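PDB 5K3H: acyl-coenzyme A oxidase acox-1.1 from Caenorhabditis elegans, which oxidises saturated acyl-CoA thioesters to trans-2-enoyl-CoA with FAD and molecular oxygen, releasing hydrogen peroxide in the first step of peroxisomal beta-oxidation. Local coordinates for residues E10-N13 against E19-T22; N13-A18 against E331-E336; G240-M243 against D249-F252; R343-I348 against F602-I607. All blocks are in the same frame, centred on the assembly; numbering follows the deposited sequence.

Contact 1. Residues E10-N13 against E19-T22; sequences EGDN and ERLT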
loop_
_atom_site.group_PDB
_atom_site.type_symbol
_atom_site.label_atom_id
_atom_site.label_comp_id
_atom_site.label_asym_id
_atom_site.label_seq_id
_atom_site.Cartn_x
_atom_site.Cartn_y
_atom_site.Cartn_z
ATOM N N GLU B 10 -28.364 1.831 -22.550
ATOM C CA GLU B 10 -28.078 2.363 -23.880
ATOM C C GLU B 10 -27.052 3.486 -23.806
ATOM O O GLU B 10 -27.135 4.368 -22.952
ATOM C CB GLU B 10 -29.342 2.873 -24.551
ATOM C CG GLU B 10 -30.029 1.842 -25.412
ATOM C CD GLU B 10 -29.496 1.790 -26.836
ATOM O OE1 GLU B 10 -28.993 2.815 -27.361
ATOM O OE2 GLU B 10 -29.618 0.712 -27.456
ATOM N N GLY B 11 -26.080 3.457 -24.716
ATOM C CA GLY B 11 -25.088 4.511 -24.782
ATOM C C GLY B 11 -23.831 4.258 -23.993
ATOM O O GLY B 11 -22.914 5.081 -24.053
ATOM N N ASP B 12 -23.764 3.160 -23.238
ATOM C CA ASP B 12 -22.556 2.837 -22.506
ATOM C C ASP B 12 -21.417 2.563 -23.485
ATOM O O ASP B 12 -21.632 2.268 -24.666
ATOM C CB ASP B 12 -22.771 1.614 -21.617
ATOM C CG ASP B 12 -23.693 1.889 -20.423
ATOM O OD1 ASP B 12 -24.040 3.069 -20.127
ATOM O OD2 ASP B 12 -24.031 0.907 -19.729
ATOM N N ASN B 13 -20.197 2.668 -22.983
ATOM C CA ASN B 13 -19.013 2.320 -23.753
ATOM C C ASN B 13 -19.140 0.906 -24.318
ATOM O O ASN B 13 -19.263 -0.050 -23.545
ATOM C CB ASN B 13 -17.781 2.404 -22.855
ATOM C CG ASN B 13 -16.480 2.192 -23.620
ATOM O OD1 ASN B 13 -16.426 1.470 -24.619
ATOM N ND2 ASN B 13 -15.420 2.827 -23.146
ATOM N N GLU B 19 -18.262 -6.714 -22.499
ATOM C CA GLU B 19 -17.912 -7.580 -21.379
ATOM C C GLU B 19 -19.121 -7.936 -20.523
ATOM O O GLU B 19 -19.070 -8.912 -19.764
ATOM C CB GLU B 19 -16.840 -6.928 -20.511
ATOM C CG GLU B 19 -15.506 -6.696 -21.215
ATOM C CD GLU B 19 -14.912 -7.988 -21.739
ATOM O OE1 GLU B 19 -15.081 -9.051 -21.065
ATOM O OE2 GLU B 19 -14.290 -7.945 -22.838
ATOM N N ARG B 20 -20.189 -7.149 -20.597
ATOM C CA ARG B 20 -21.389 -7.429 -19.832
ATOM C C ARG B 20 -22.317 -8.397 -20.549
ATOM O O ARG B 20 -22.993 -9.204 -19.888
ATOM C CB ARG B 20 -22.111 -6.114 -19.510
ATOM C CG ARG B 20 -21.316 -5.239 -18.515
ATOM C CD ARG B 20 -21.955 -3.863 -18.255
ATOM N NE ARG B 20 -21.490 -3.256 -17.002
ATOM C CZ ARG B 20 -21.352 -1.945 -16.803
ATOM N NH1 ARG B 20 -21.628 -1.065 -17.756
ATOM N NH2 ARG B 20 -20.956 -1.501 -15.633
ATOM N N LEU B 21 -22.320 -8.366 -21.888
ATOM C CA LEU B 21 -23.210 -9.220 -22.670
ATOM C C LEU B 21 -22.889 -10.698 -22.535
ATOM O O LEU B 21 -23.766 -11.526 -22.793
ATOM C CB LEU B 21 -23.172 -8.811 -24.145
ATOM C CG LEU B 21 -23.870 -7.476 -24.435
ATOM C CD1 LEU B 21 -23.624 -7.054 -25.869
ATOM C CD2 LEU B 21 -25.347 -7.569 -24.126
ATOM N N THR B 22 -21.673 -11.053 -22.104
ATOM C CA THR B 22 -21.277 -12.444 -21.929
ATOM C C THR B 22 -21.714 -13.024 -20.576
ATOM O O THR B 22 -21.426 -14.197 -20.289
ATOM C CB THR B 22 -19.752 -12.578 -22.136
ATOM O OG1 THR B 22 -19.033 -11.679 -21.275
ATOM C CG2 THR B 22 -19.355 -12.291 -23.597
HETATM O O HOH W 1 -22.688 -1.517 -20.618
#
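D12 and R20 look across at each other from backbones whose CA atoms stand 10.7 Å apart, the first in the loop that leads into helix 14-21 and the second in the last turn of that helix. The arginine covers most of this gap. With CG beside the backbone N (chi1 -68°), its chain runs extended from CG to NE and meets the aspartate at about a right angle. Contact is confined to the ends: D12 OD2 lies 3.7 Å from R20 NH1, a long salt bridge, and the carboxylate is turned 54° against the guanidinium plane. A water fills in where the ion pair is stretched. It donates to D12 OD2 at 2.9 Å and accepts from R20 NH1 at 3.1 Å, meeting the guanidinium at its edge and in its plane. Helix 14-21, of little more than two turns and capped by N13, starts just after D12 and carries R20 near its far end, so the bridge ties the leader of a short helix to that helix's own last turn. Stronger partners hold each charge from outside. D12 OD1 forms a salt bridge with R632, while its OD2 also accepts from the backbone N of Q9. R20 NE pairs with D616 of helix 590-616, and R20 NH1 donates to the carbonyl O of R632.

Contact 2. Residues N13-A18 against E331-E336; sequences NPDLTA and EVKVLE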
loop_
_atom_site.group_PDB
_atom_site.type_symbol
_atom_site.label_atom_id
_atom_site.label_comp_id
_atom_site.label_asym_id
_atom_site.label_seq_id
_atom_site.Cartn_x
_atom_site.Cartn_y
_atom_site.Cartn_z
ATOM N N ASN B 13 -20.197 2.668 -22.983
ATOM C CA ASN B 13 -19.013 2.320 -23.753
ATOM C C ASN B 13 -19.140 0.906 -24.318
ATOM O O ASN B 13 -19.263 -0.050 -23.545
ATOM C CB ASN B 13 -17.781 2.404 -22.855
ATOM C CG ASN B 13 -16.480 2.192 -23.620
ATOM O OD1 ASN B 13 -16.426 1.470 -24.619
ATOM N ND2 ASN B 13 -15.420 2.827 -23.146
ATOM N N PRO B 14 -19.101 0.729 -25.638
ATOM C CA PRO B 14 -19.326 -0.615 -26.192
ATOM C C PRO B 14 -18.273 -1.618 -25.767
ATOM O O PRO B 14 -18.555 -2.825 -25.771
ATOM C CB PRO B 14 -19.311 -0.390 -27.711
ATOM C CG PRO B 14 -18.610 0.885 -27.920
ATOM C CD PRO B 14 -18.826 1.729 -26.685
ATOM N N ASP B 15 -17.070 -1.169 -25.408
ATOM C CA ASP B 15 -16.065 -2.100 -24.895
ATOM C C ASP B 15 -16.458 -2.659 -23.533
ATOM O O ASP B 15 -16.186 -3.825 -23.230
ATOM C CB ASP B 15 -14.708 -1.407 -24.852
ATOM C CG ASP B 15 -14.027 -1.401 -26.217
ATOM O OD1 ASP B 15 -14.378 -2.278 -27.050
ATOM O OD2 ASP B 15 -13.177 -0.509 -26.465
ATOM N N LEU B 16 -17.100 -1.846 -22.695
ATOM C CA LEU B 16 -17.577 -2.329 -21.407
ATOM C C LEU B 16 -18.862 -3.134 -21.573
ATOM O O LEU B 16 -19.002 -4.217 -20.986
ATOM C CB LEU B 16 -17.798 -1.147 -20.468
ATOM C CG LEU B 16 -18.208 -1.425 -19.035
ATOM C CD1 LEU B 16 -17.268 -2.414 -18.396
ATOM C CD2 LEU B 16 -18.190 -0.126 -18.269
ATOM N N THR B 17 -19.797 -2.642 -22.389
ATOM C CA THR B 17 -21.000 -3.417 -22.691
ATOM C C THR B 17 -20.674 -4.810 -23.247
ATOM O O THR B 17 -21.316 -5.792 -22.865
ATOM C CB THR B 17 -21.888 -2.643 -23.653
ATOM O OG1 THR B 17 -22.258 -1.411 -23.028
ATOM C CG2 THR B 17 -23.143 -3.435 -23.942
ATOM N N ALA B 18 -19.680 -4.922 -24.135
ATOM C CA ALA B 18 -19.302 -6.232 -24.664
ATOM C C ALA B 18 -18.926 -7.204 -23.547
ATOM O O ALA B 18 -19.246 -8.399 -23.619
ATOM C CB ALA B 18 -18.136 -6.097 -25.643
ATOM N N GLU B 331 -5.021 -3.022 -30.980
ATOM C CA GLU B 331 -4.690 -3.076 -29.564
ATOM C C GLU B 331 -5.818 -3.743 -28.785
ATOM O O GLU B 331 -7.001 -3.534 -29.067
ATOM C CB GLU B 331 -4.441 -1.664 -29.050
ATOM C CG GLU B 331 -3.129 -1.040 -29.561
ATOM C CD GLU B 331 -2.887 0.346 -28.954
ATOM O OE1 GLU B 331 -3.573 1.314 -29.396
ATOM O OE2 GLU B 331 -2.028 0.472 -28.049
ATOM N N VAL B 332 -5.451 -4.595 -27.838
ATOM C CA VAL B 332 -6.434 -5.373 -27.113
ATOM C C VAL B 332 -6.760 -4.656 -25.812
ATOM O O VAL B 332 -5.960 -3.882 -25.273
ATOM C CB VAL B 332 -5.948 -6.820 -26.852
ATOM C CG1 VAL B 332 -5.670 -7.555 -28.145
ATOM C CG2 VAL B 332 -4.721 -6.790 -26.000
ATOM N N LYS B 333 -7.957 -4.921 -25.291
ATOM C CA LYS B 333 -8.281 -4.535 -23.925
ATOM C C LYS B 333 -7.256 -5.153 -22.986
ATOM O O LYS B 333 -6.919 -6.329 -23.126
ATOM C CB LYS B 333 -9.667 -5.056 -23.556
ATOM C CG LYS B 333 -10.797 -4.556 -24.416
ATOM C CD LYS B 333 -12.053 -5.320 -24.081
ATOM C CE LYS B 333 -13.208 -4.910 -24.960
ATOM N NZ LYS B 333 -14.471 -5.617 -24.565
ATOM N N VAL B 334 -6.771 -4.387 -22.000
ATOM C CA VAL B 334 -5.795 -5.004 -21.108
ATOM C C VAL B 334 -6.408 -6.166 -20.335
ATOM O O VAL B 334 -5.678 -7.061 -19.902
ATOM C CB VAL B 334 -5.147 -3.978 -20.167
ATOM C CG1 VAL B 334 -4.453 -2.925 -20.993
ATOM C CG2 VAL B 334 -6.161 -3.355 -19.240
ATOM N N LEU B 335 -7.742 -6.225 -20.232
ATOM C CA LEU B 335 -8.412 -7.397 -19.668
ATOM C C LEU B 335 -8.064 -8.670 -20.424
ATOM O O LEU B 335 -8.242 -9.763 -19.891
ATOM C CB LEU B 335 -9.935 -7.201 -19.675
ATOM C CG LEU B 335 -10.901 -8.101 -18.870
ATOM C CD1 LEU B 335 -10.582 -8.159 -17.396
ATOM C CD2 LEU B 335 -12.391 -7.715 -19.085
ATOM N N GLU B 336 -7.529 -8.547 -21.638
ATOM C CA GLU B 336 -7.172 -9.702 -22.465
ATOM C C GLU B 336 -5.947 -10.442 -21.934
ATOM O O GLU B 336 -5.807 -11.645 -22.195
ATOM C CB GLU B 336 -6.888 -9.213 -23.895
ATOM C CG GLU B 336 -7.443 -10.058 -25.013
ATOM C CD GLU B 336 -8.939 -10.229 -24.920
ATOM O OE1 GLU B 336 -9.678 -9.242 -25.166
ATOM O OE2 GLU B 336 -9.365 -11.357 -24.559
HETATM O O HOH W 2 -15.261 -5.596 -27.197
#
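K333 reaches D15 with a straight side chain, extended beyond CG, from a loop whose K333 CA stands 8.2 Å from D15 CA. The tight part of the contact is at its tip. K333 NZ donates to the main-chain O of D15 at 2.8 Å, in the carbonyl plane and on a lone pair, with a C=O...N angle of 128°. Just behind the ammonium, K333 CE rests against the D15 carboxylate, 3.6 Å from OD1. That carboxylate oxygen itself stays 4.2 Å from K333 NZ, beyond a salt bridge; its salt-bridge partner is R321. N13 keeps the helix start in order, its OD1 accepting from D15 N at 2.8 Å as the N-cap bond. The looser side is formed by A18, whose CB lies 3.9 Å from K333 NZ, and by a water that accepts from K333 NZ at 2.7 Å and donates only weakly to D15 OD1. Helix 14-21 is thereby joined to the loop between helices 300-319 and 338-367, whose neighbourhood includes the FAD-binding residues R320 and Q340; farther along that loop, the O of E336 accepts from N525 of the second subunit. K333 NZ also forms a salt bridge with E19, one helical turn after D15. A carbonyl, a carboxylate and a water thus share one lysine, a setting of oxygens that would probably favour its charged form and that bonds it to two successive turns of the helix.

Contact 3. Residues G240-M243 against D249-F252; sequences GPKM and DNGF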
loop_
_atom_site.group_PDB
_atom_site.type_symbol
_atom_site.label_atom_id
_atom_site.label_comp_id
_atom_site.label_asym_id
_atom_site.label_seq_id
_atom_site.Cartn_x
_atom_site.Cartn_y
_atom_site.Cartn_z
ATOM N N GLY B 240 -4.210 15.208 14.553
ATOM C CA GLY B 240 -3.522 15.608 13.340
ATOM C C GLY B 240 -3.933 14.822 12.103
ATOM O O GLY B 240 -4.630 13.808 12.195
ATOM N N PRO B 241 -3.442 15.233 10.934
ATOM C CA PRO B 241 -3.819 14.557 9.688
ATOM C C PRO B 241 -3.259 13.140 9.599
ATOM O O PRO B 241 -2.315 12.757 10.302
ATOM C CB PRO B 241 -3.224 15.462 8.600
ATOM C CG PRO B 241 -2.030 16.102 9.289
ATOM C CD PRO B 241 -2.460 16.314 10.708
ATOM N N LYS B 242 -3.927 12.328 8.768
ATOM C CA LYS B 242 -3.644 10.902 8.632
ATOM C C LYS B 242 -3.477 10.522 7.165
ATOM O O LYS B 242 -3.634 11.351 6.250
ATOM C CB LYS B 242 -4.733 10.051 9.293
ATOM C CG LYS B 242 -4.904 10.329 10.771
ATOM C CD LYS B 242 -6.170 9.765 11.275
ATOM C CE LYS B 242 -7.298 10.522 10.639
ATOM N NZ LYS B 242 -8.613 9.957 10.953
ATOM N N MET B 243 -3.124 9.246 6.951
ATOM C CA MET B 243 -2.915 8.758 5.594
ATOM C C MET B 243 -4.235 8.618 4.842
ATOM O O MET B 243 -4.273 8.755 3.621
ATOM C CB MET B 243 -2.131 7.440 5.615
ATOM C CG MET B 243 -2.950 6.177 5.718
ATOM S SD MET B 243 -1.891 4.704 5.681
ATOM C CE MET B 243 -1.998 4.171 3.968
ATOM N N ASP B 249 -12.221 12.873 13.087
ATOM C CA ASP B 249 -11.337 13.699 13.901
ATOM C C ASP B 249 -10.869 12.875 15.103
ATOM O O ASP B 249 -11.372 12.981 16.228
ATOM C CB ASP B 249 -12.081 14.963 14.310
ATOM C CG ASP B 249 -13.474 14.648 14.882
ATOM O OD1 ASP B 249 -14.318 14.105 14.120
ATOM O OD2 ASP B 249 -13.719 14.913 16.093
ATOM N N ASN B 250 -9.870 12.041 14.853
ATOM C CA ASN B 250 -9.302 11.231 15.916
ATOM C C ASN B 250 -8.621 12.122 16.937
ATOM O O ASN B 250 -7.907 13.056 16.573
ATOM C CB ASN B 250 -8.322 10.226 15.324
ATOM C CG ASN B 250 -8.983 9.272 14.370
ATOM O OD1 ASN B 250 -9.269 9.607 13.232
ATOM N ND2 ASN B 250 -9.234 8.064 14.841
ATOM N N GLY B 251 -8.813 11.816 18.224
ATOM C CA GLY B 251 -8.460 12.751 19.267
ATOM C C GLY B 251 -7.577 12.200 20.371
ATOM O O GLY B 251 -7.469 10.996 20.577
ATOM N N PHE B 252 -6.987 13.134 21.114
ATOM C CA PHE B 252 -6.364 12.877 22.406
ATOM C C PHE B 252 -7.230 13.429 23.534
ATOM O O PHE B 252 -8.050 14.330 23.331
ATOM C CB PHE B 252 -4.954 13.486 22.502
ATOM C CG PHE B 252 -4.899 14.986 22.318
ATOM C CD1 PHE B 252 -5.150 15.849 23.375
ATOM C CD2 PHE B 252 -4.541 15.536 21.088
ATOM C CE1 PHE B 252 -5.072 17.237 23.199
ATOM C CE2 PHE B 252 -4.468 16.923 20.912
ATOM C CZ PHE B 252 -4.730 17.765 21.967
#
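K242 and N250 meet near the two ends of the long loop joining antiparallel strands 234-238 and 251-255, their side chains crossing at about a right angle. The lysine can be followed outward atom by atom. Its CB heads for the opposite segment, but CG is still 5.1 Å from N250 OD1. CD already lies 3.7 Å from N250 OD1, and the bend at chi3 (-67°) then brings CE to 3.4 Å and NZ onto it. At the tip, K242 NZ is modelled as donating to N250 OD1 at 2.4 Å, very short, so the length is doubtful. Two main-chain oxygens, those of Y245 and V248, also accept from K242 NZ, and the backbone N of K242 donates to N246 OD1. The other end of the N250 amide is used as well, ND2 donating to the carbonyl O of W189, so that both ends have a partner. Outside the chain, Y414 of the second subunit packs on K242. What results is a lysine folded into the connection of a beta hairpin, its ammonium gathering oxygens from the loop and from the residue just before the returning strand. The site belongs to the beta domain of the acyl-CoA oxidase fold, where the nearest atoms of N250 and G191, an FAD-binding residue, are about 4 Å apart and the hairpin meets the partner subunit.

Contact 4. Residues R343-I348 against F602-I607; sequences RLFPFI and FYLQKI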
loop_
_atom_site.group_PDB
_atom_site.type_symbol
_atom_site.label_atom_id
_atom_site.label_comp_id
_atom_site.label_asym_id
_atom_site.label_seq_id
_atom_site.Cartn_x
_atom_site.Cartn_y
_atom_site.Cartn_z
ATOM N N ARG B 343 -4.002 -10.813 -11.793
ATOM C CA ARG B 343 -3.900 -9.857 -10.699
ATOM C C ARG B 343 -5.252 -9.261 -10.301
ATOM O O ARG B 343 -5.306 -8.457 -9.363
ATOM C CB ARG B 343 -2.906 -8.744 -11.075
ATOM C CG ARG B 343 -3.511 -7.621 -11.897
ATOM C CD ARG B 343 -2.449 -6.786 -12.576
ATOM N NE ARG B 343 -1.416 -6.385 -11.649
ATOM C CZ ARG B 343 -0.422 -5.550 -11.947
ATOM N NH1 ARG B 343 -0.338 -5.024 -13.169
ATOM N NH2 ARG B 343 0.492 -5.247 -11.020
ATOM N N LEU B 344 -6.344 -9.658 -10.960
ATOM C CA LEU B 344 -7.684 -9.191 -10.629
ATOM C C LEU B 344 -8.608 -10.317 -10.190
ATOM O O LEU B 344 -9.226 -10.217 -9.121
ATOM C CB LEU B 344 -8.314 -8.468 -11.846
ATOM C CG LEU B 344 -7.790 -7.123 -12.394
ATOM C CD1 LEU B 344 -8.539 -6.814 -13.646
ATOM C CD2 LEU B 344 -7.923 -5.952 -11.391
ATOM N N PHE B 345 -8.750 -11.383 -11.002
ATOM C CA PHE B 345 -9.829 -12.352 -10.802
ATOM C C PHE B 345 -9.678 -13.135 -9.500
ATOM O O PHE B 345 -10.693 -13.457 -8.872
ATOM C CB PHE B 345 -9.948 -13.333 -11.971
ATOM C CG PHE B 345 -10.260 -12.689 -13.300
ATOM C CD1 PHE B 345 -10.669 -11.363 -13.380
ATOM C CD2 PHE B 345 -10.052 -13.398 -14.489
ATOM C CE1 PHE B 345 -10.910 -10.774 -14.611
ATOM C CE2 PHE B 345 -10.288 -12.824 -15.704
ATOM C CZ PHE B 345 -10.719 -11.508 -15.774
ATOM N N PRO B 346 -8.469 -13.495 -9.054
ATOM C CA PRO B 346 -8.382 -14.178 -7.764
ATOM C C PRO B 346 -8.894 -13.340 -6.607
ATOM O O PRO B 346 -9.270 -13.906 -5.575
ATOM C CB PRO B 346 -6.883 -14.497 -7.633
ATOM C CG PRO B 346 -6.372 -14.570 -9.033
ATOM C CD PRO B 346 -7.148 -13.478 -9.729
ATOM N N PHE B 347 -8.903 -12.018 -6.736
ATOM C CA PHE B 347 -9.387 -11.129 -5.691
ATOM C C PHE B 347 -10.877 -10.867 -5.803
ATOM O O PHE B 347 -11.510 -10.509 -4.802
ATOM C CB PHE B 347 -8.603 -9.824 -5.737
ATOM C CG PHE B 347 -7.132 -10.035 -5.533
ATOM C CD1 PHE B 347 -6.628 -10.331 -4.278
ATOM C CD2 PHE B 347 -6.255 -10.012 -6.613
ATOM C CE1 PHE B 347 -5.283 -10.563 -4.106
ATOM C CE2 PHE B 347 -4.889 -10.243 -6.435
ATOM C CZ PHE B 347 -4.413 -10.516 -5.188
ATOM N N ILE B 348 -11.457 -11.057 -6.985
ATOM C CA ILE B 348 -12.909 -11.139 -7.039
ATOM C C ILE B 348 -13.368 -12.316 -6.201
ATOM O O ILE B 348 -14.271 -12.188 -5.361
ATOM C CB ILE B 348 -13.403 -11.260 -8.491
ATOM C CG1 ILE B 348 -12.845 -10.098 -9.326
ATOM C CG2 ILE B 348 -14.942 -11.317 -8.486
ATOM C CD1 ILE B 348 -13.191 -10.130 -10.835
ATOM N N PHE B 602 -6.673 -22.068 -16.355
ATOM C CA PHE B 602 -7.949 -22.396 -16.978
ATOM C C PHE B 602 -9.092 -21.567 -16.396
ATOM O O PHE B 602 -9.890 -20.997 -17.142
ATOM C CB PHE B 602 -8.259 -23.889 -16.835
ATOM C CG PHE B 602 -9.623 -24.272 -17.374
ATOM C CD1 PHE B 602 -9.805 -24.514 -18.737
ATOM C CD2 PHE B 602 -10.725 -24.357 -16.528
ATOM C CE1 PHE B 602 -11.049 -24.868 -19.240
ATOM C CE2 PHE B 602 -11.982 -24.687 -17.019
ATOM C CZ PHE B 602 -12.147 -24.950 -18.372
ATOM N N TYR B 603 -9.195 -21.479 -15.065
ATOM C CA TYR B 603 -10.346 -20.775 -14.502
ATOM C C TYR B 603 -10.234 -19.258 -14.638
ATOM O O TYR B 603 -11.266 -18.583 -14.665
ATOM C CB TYR B 603 -10.572 -21.164 -13.036
ATOM C CG TYR B 603 -11.317 -22.481 -12.882
ATOM C CD1 TYR B 603 -12.684 -22.545 -13.055
ATOM C CD2 TYR B 603 -10.628 -23.670 -12.603
ATOM C CE1 TYR B 603 -13.363 -23.752 -12.921
ATOM C CE2 TYR B 603 -11.287 -24.888 -12.484
ATOM C CZ TYR B 603 -12.657 -24.927 -12.637
ATOM O OH TYR B 603 -13.330 -26.137 -12.508
ATOM N N LEU B 604 -9.032 -18.707 -14.811
ATOM C CA LEU B 604 -8.945 -17.309 -15.217
ATOM C C LEU B 604 -9.766 -17.065 -16.488
ATOM O O LEU B 604 -10.664 -16.212 -16.515
ATOM C CB LEU B 604 -7.485 -16.925 -15.453
ATOM C CG LEU B 604 -6.573 -16.825 -14.221
ATOM C CD1 LEU B 604 -5.113 -16.470 -14.620
ATOM C CD2 LEU B 604 -7.168 -15.842 -13.163
ATOM N N GLN B 605 -9.502 -17.854 -17.533
ATOM C CA GLN B 605 -10.240 -17.751 -18.788
ATOM C C GLN B 605 -11.735 -18.030 -18.589
ATOM O O GLN B 605 -12.590 -17.403 -19.233
ATOM C CB GLN B 605 -9.611 -18.739 -19.784
ATOM C CG GLN B 605 -10.509 -19.255 -20.934
ATOM C CD GLN B 605 -11.352 -20.489 -20.529
ATOM O OE1 GLN B 605 -10.918 -21.309 -19.705
ATOM N NE2 GLN B 605 -12.558 -20.625 -21.127
ATOM N N LYS B 606 -12.067 -18.974 -17.703
ATOM C CA LYS B 606 -13.462 -19.321 -17.459
ATOM C C LYS B 606 -14.196 -18.184 -16.758
ATOM O O LYS B 606 -15.388 -17.938 -17.020
ATOM C CB LYS B 606 -13.527 -20.619 -16.640
ATOM C CG LYS B 606 -14.924 -21.198 -16.522
ATOM C CD LYS B 606 -15.173 -22.127 -17.710
ATOM C CE LYS B 606 -16.631 -22.377 -17.949
ATOM N NZ LYS B 606 -17.370 -22.462 -16.677
ATOM N N ILE B 607 -13.500 -17.473 -15.864
ATOM C CA ILE B 607 -14.122 -16.398 -15.104
ATOM C C ILE B 607 -14.337 -15.166 -15.985
ATOM O O ILE B 607 -15.333 -14.440 -15.820
ATOM C CB ILE B 607 -13.237 -16.072 -13.886
ATOM C CG1 ILE B 607 -13.279 -17.202 -12.844
ATOM C CG2 ILE B 607 -13.649 -14.749 -13.255
ATOM C CD1 ILE B 607 -14.619 -17.419 -12.239
#
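F345 is the hub of this contact, touched by L604 at its base and rim and by I607 over one face. The CB atom of F345 packs against L604 CD2 at 3.9 Å, and the methyl I607 CG2 sits above the ring, 4.0 Å from F345 CG. At the ring edge, near its plane, the main-chain O of L604 lies 3.5 Å from F345 CE2. P346 adds a lighter touch, its CD 4.2 Å from L604 CD2, so this one leucine methyl is shared by two neighbouring residues. The I607 branch is placed by its first torsion: CG1 stands beside the backbone N (chi1 -70°), leaving CG2 to meet the phenylalanine. These side chains join two long helices, 338-367 and 590-616, whose local axes pass 10.2 Å apart at 79°, a nearly perpendicular packing of the C-alpha1 region on the C-terminal helical region of the acyl-CoA oxidase fold. Helix 338-367 is kinked here, as expected where P346 lacks an N-H; F347 N instead bonds back to L344 O, which also accepts from I348 N. Farther out, L569 of helix 557-577 packs on both F345 and L604, while Y573 of the same helix lies on P346. Along helix 590-616, R608 and A611 extend the cover of F345. R343, which binds FAD, has its CB directed away from helix 590-616, and packs against helix 382-408 and M438 of the second subunit.

Contacts 1, 2 and 4 lie on the same side of the chain's centre, with contact 3 remote from them in the beta region. Contacts 1 and 2, their centres 10 Å apart, share N13 and helix 14-21. The centres of contacts 2 and 4 are 16 Å apart, and L335 CD1 packs on F345 CZ at 3.7 Å. Contact 3, its centre 38 Å from that of contact 4, is nested within the loop closed by contact 2. Along the chain contact 1 closes first, then contact 3, contact 2 and contact 4. An N-terminal helix, the C-alpha1 region and helix 590-616 are bound into one helical body, while contacts 2, 3 and, through R343, contact 4 touch the second subunit.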